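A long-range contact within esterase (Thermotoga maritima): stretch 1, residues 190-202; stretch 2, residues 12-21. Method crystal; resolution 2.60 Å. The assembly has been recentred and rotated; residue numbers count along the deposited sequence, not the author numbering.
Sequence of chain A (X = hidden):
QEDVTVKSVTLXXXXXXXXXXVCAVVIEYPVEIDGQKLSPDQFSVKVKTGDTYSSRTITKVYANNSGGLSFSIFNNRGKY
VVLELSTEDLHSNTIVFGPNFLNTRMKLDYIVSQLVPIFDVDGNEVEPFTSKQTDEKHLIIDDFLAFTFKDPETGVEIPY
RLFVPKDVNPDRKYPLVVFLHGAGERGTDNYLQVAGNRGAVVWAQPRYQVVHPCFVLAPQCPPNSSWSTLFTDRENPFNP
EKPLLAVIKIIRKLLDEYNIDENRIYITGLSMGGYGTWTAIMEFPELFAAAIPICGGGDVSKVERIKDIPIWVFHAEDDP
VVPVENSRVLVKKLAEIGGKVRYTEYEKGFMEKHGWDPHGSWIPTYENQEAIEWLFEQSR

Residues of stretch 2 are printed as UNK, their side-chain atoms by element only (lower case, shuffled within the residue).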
# COMPACT_ATOMS: atom_id res chain seq x y z
N ASN A 190 30.70 15.05 30.30
CA ASN A 190 30.19 16.40 30.16
C ASN A 190 29.44 16.67 28.83
O ASN A 190 29.39 17.82 28.35
CB ASN A 190 31.33 17.41 30.34
CG ASN A 190 30.88 18.68 31.03
OD1 ASN A 190 29.69 18.84 31.32
ND2 ASN A 190 31.81 19.58 31.30
N TYR A 191 28.88 15.64 28.22
CA TYR A 191 28.20 15.83 26.94
C TYR A 191 26.78 15.31 26.99
O TYR A 191 25.82 16.00 26.66
CB TYR A 191 28.98 15.13 25.81
CG TYR A 191 28.59 15.60 24.43
CD1 TYR A 191 29.33 16.57 23.77
CD2 TYR A 191 27.49 15.06 23.77
CE1 TYR A 191 28.99 17.00 22.50
CE2 TYR A 191 27.13 15.49 22.51
CZ TYR A 191 27.89 16.45 21.88
OH TYR A 191 27.54 16.88 20.61
N LEU A 192 26.66 14.06 27.42
CA LEU A 192 25.38 13.37 27.60
C LEU A 192 24.22 14.23 28.07
O LEU A 192 23.13 14.16 27.49
CB LEU A 192 25.55 12.21 28.55
CG LEU A 192 25.37 10.83 27.93
CD1 LEU A 192 25.48 10.78 26.39
CD2 LEU A 192 26.36 9.90 28.60
N GLN A 193 24.46 15.05 29.10
CA GLN A 193 23.37 15.70 29.86
C GLN A 193 22.79 16.88 29.09
O GLN A 193 21.76 17.48 29.46
CB GLN A 193 23.83 16.09 31.29
CG GLN A 193 24.57 17.41 31.45
CD GLN A 193 26.04 17.31 31.09
OE1 GLN A 193 26.48 16.33 30.47
NE2 GLN A 193 26.82 18.33 31.48
N VAL A 194 23.46 17.16 27.99
CA VAL A 194 23.12 18.28 27.17
C VAL A 194 22.66 17.74 25.80
O VAL A 194 22.15 18.48 24.97
CB VAL A 194 24.36 19.26 27.17
CG1 VAL A 194 24.98 19.46 25.80
CG2 VAL A 194 24.05 20.56 27.89
N ALA A 195 22.80 16.44 25.57
CA ALA A 195 22.52 15.91 24.27
C ALA A 195 21.39 14.87 24.29
O ALA A 195 20.77 14.57 23.27
CB ALA A 195 23.75 15.31 23.70
N GLY A 196 21.12 14.32 25.46
CA GLY A 196 20.13 13.25 25.57
C GLY A 196 18.71 13.68 25.28
O GLY A 196 17.91 12.88 24.84
N ASN A 197 18.39 14.96 25.51
CA ASN A 197 17.06 15.55 25.23
C ASN A 197 17.17 17.09 25.16
O ASN A 197 18.27 17.62 25.25
CB ASN A 197 16.06 15.11 26.29
CG ASN A 197 16.63 15.25 27.68
OD1 ASN A 197 16.64 14.29 28.47
ND2 ASN A 197 17.11 16.46 28.01
N ARG A 198 16.06 17.81 24.99
CA ARG A 198 16.11 19.24 24.73
C ARG A 198 16.11 20.02 26.05
O ARG A 198 15.90 21.23 26.10
CB ARG A 198 14.95 19.68 23.81
CG ARG A 198 15.13 19.49 22.26
CD ARG A 198 14.58 20.70 21.44
NE ARG A 198 15.34 20.93 20.18
CZ ARG A 198 14.88 20.72 18.92
NH1 ARG A 198 13.62 20.28 18.69
NH2 ARG A 198 15.67 20.95 17.85
N GLY A 199 16.39 19.30 27.14
CA GLY A 199 16.29 19.86 28.51
C GLY A 199 17.15 21.07 28.81
O GLY A 199 16.73 21.98 29.55
N ALA A 200 18.35 21.10 28.23
CA ALA A 200 19.28 22.20 28.50
C ALA A 200 19.17 23.24 27.39
O ALA A 200 19.14 24.43 27.60
CB ALA A 200 20.71 21.68 28.59
N VAL A 201 19.04 22.71 26.19
CA VAL A 201 19.30 23.41 24.98
C VAL A 201 18.12 24.28 24.52
O VAL A 201 18.30 25.34 23.91
CB VAL A 201 19.67 22.30 23.98
CG1 VAL A 201 18.77 22.24 22.78
CG2 VAL A 201 21.17 22.25 23.72
N VAL A 202 16.90 23.87 24.85
CA VAL A 202 15.72 24.65 24.44
C VAL A 202 15.87 26.10 24.92
O VAL A 202 15.66 27.04 24.15
CB VAL A 202 14.38 23.97 24.91
CG1 VAL A 202 14.31 23.88 26.44
CG2 VAL A 202 13.18 24.68 24.33
N UNK A 12 26.92 17.53 10.91
CA UNK A 12 26.12 18.46 11.70
C UNK A 12 25.16 17.65 12.59
O UNK A 12 24.34 16.84 12.07
c UNK A 12 26.18 20.00 9.67
c UNK A 12 24.76 20.60 11.69
c UNK A 12 27.38 20.88 10.12
c UNK A 12 25.33 19.47 10.82
N UNK A 13 25.27 17.85 13.91
CA UNK A 13 24.36 17.27 14.89
C UNK A 13 23.55 18.36 15.49
O UNK A 13 23.98 19.53 15.55
c UNK A 13 25.04 16.48 16.07
o UNK A 13 25.83 17.36 16.90
c UNK A 13 25.90 15.31 15.57
N UNK A 14 22.36 17.99 15.97
CA UNK A 14 21.44 18.94 16.54
C UNK A 14 20.66 18.17 17.59
O UNK A 14 20.40 16.95 17.43
n UNK A 14 18.45 22.49 13.67
c UNK A 14 18.37 20.36 14.89
c UNK A 14 17.69 21.68 14.66
c UNK A 14 20.55 19.41 15.41
c UNK A 14 19.58 20.50 15.77
N UNK A 15 20.25 18.82 18.67
CA UNK A 15 19.53 18.07 19.69
C UNK A 15 18.02 18.11 19.40
O UNK A 15 17.38 19.19 19.45
c UNK A 15 19.14 17.66 22.19
c UNK A 15 19.85 18.54 21.16
c UNK A 15 21.36 18.55 21.41
N UNK A 16 17.47 16.93 19.08
CA UNK A 16 16.04 16.80 18.78
C UNK A 16 15.30 16.28 20.03
O UNK A 16 15.93 15.76 20.97
c UNK A 16 16.28 16.41 16.30
c UNK A 16 18.02 16.65 14.60
c UNK A 16 15.89 17.80 14.35
c UNK A 16 17.16 17.49 13.86
c UNK A 16 15.82 15.86 17.60
c UNK A 16 15.45 17.26 15.55
c UNK A 16 17.57 16.11 15.82
N UNK A 17 13.95 16.41 20.05
CA UNK A 17 13.29 16.04 21.30
C UNK A 17 13.71 14.68 21.89
O UNK A 17 13.78 14.54 23.11
c UNK A 17 11.76 17.20 19.87
c UNK A 17 11.80 16.11 20.94
c UNK A 17 12.97 16.87 19.03
N UNK A 18 14.03 13.70 21.04
CA UNK A 18 14.44 12.38 21.56
C UNK A 18 15.97 12.23 21.64
O UNK A 18 16.49 11.11 21.77
o UNK A 18 12.36 13.17 18.39
o UNK A 18 12.19 10.97 17.91
c UNK A 18 13.82 11.25 20.74
c UNK A 18 12.30 11.93 18.73
c UNK A 18 12.37 11.55 20.23
N UNK A 19 16.67 13.36 21.57
CA UNK A 19 18.12 13.40 21.68
C UNK A 19 18.85 13.85 20.44
O UNK A 19 18.22 14.22 19.43
N UNK A 20 20.17 13.80 20.51
CA UNK A 20 21.03 14.40 19.50
C UNK A 20 21.19 13.47 18.30
O UNK A 20 21.49 12.29 18.45
c UNK A 20 24.84 15.01 19.50
o UNK A 20 25.71 15.84 19.16
c UNK A 20 22.40 14.74 20.09
o UNK A 20 25.10 14.00 20.20
c UNK A 20 23.41 15.23 19.06
N UNK A 21 20.98 14.03 17.12
CA UNK A 21 21.02 13.27 15.89
C UNK A 21 21.92 14.02 14.94
O UNK A 21 22.03 15.25 15.01
n UNK A 21 16.26 10.43 15.77
c UNK A 21 19.65 13.18 15.21
c UNK A 21 18.43 12.58 15.97
c UNK A 21 16.03 11.87 15.53
c UNK A 21 17.25 12.52 14.97
O HOH W 1 13.45 16.56 24.88

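Position 12 carries four side-chain carbons, forked at the first, with one arm two carbons long. That branching identifies Ile-12, which stays clear of stretch 1.

Position 13 has one carbon bearing one oxygen and one carbon, the pattern of Thr-13. Its OG1 lies 4.1 Å from Tyr-191 OH and donates a hydrogen bond within its own stretch to a side-chain oxygen of position 20.

Position 14 shows four carbons in a row ending in nitrogen: Lys-14. Its CE approaches Arg-198 NH2 at 3.8 Å, near the plane of the guanidinium.

At position 15 a single carbon carries two more, and CA-to-CB points toward stretch 1. This is Val-15, covered over 102 Å². Its CG1 is 3.2 Å from Asn-197 O, its CG2 is 3.6 Å from Val-194 O, and its CB is 4.2 Å from Val-201 CG1, so backbone carbonyls and an apolar side chain both pack on it.

Position 16 has one carbon followed by a six-carbon ring with no heteroatom: Phe-16. Its CB points away, yet CD2 comes within 4.4 Å of Arg-198 NH2.

The three carbons of position 17 close a ring onto the backbone nitrogen, which only proline does. Pro-17 CD lies 3.5 Å from Arg-198 NH1.

Position 18 has three carbons, the third carrying two oxygens. A carboxylate on that chain length means Glu-18, whose side chain comes no nearer to stretch 1 than 6.0 Å.

Position 19 has no side-chain atoms and is Gly-19. Its phi/psi of 115/-176° would jam a CB against the preceding carbonyl oxygen, and an ideal CB would also sit 3.0 Å from Gly-196 O, a clash. Without one, its CA comes 3.3 Å from Ala-195 O in a CA-H...O contact.

Position 20 repeats the three-carbon carboxylate, extended with chi1 and chi2 both t: Glu-20. OE2 accepts a hydrogen bond from Tyr-191 OH at 2.6 Å.

Position 21 has four carbons in a row ending in nitrogen, hence Lys-21; its CB points away.

The contact joins a hairpin to a segment that runs from a weakly bonded helix, about 192-195, into a loop. A type I turn from Phe-16 to Gly-19 links the strands. Glu-20 OE2 gathers hydroxyl donors from both stretches, Thr-13 and Tyr-191. Arg-198 lays its guanidinium face over Val-15 O, with NE 2.8 Å from that oxygen but at a poor hydrogen-bonding angle. One water completes the join, donating to Pro-17 O at 2.7 Å and accepting from Arg-198 N at 2.9 Å.

Stretch 2 12-21: ITKVFPEGEK
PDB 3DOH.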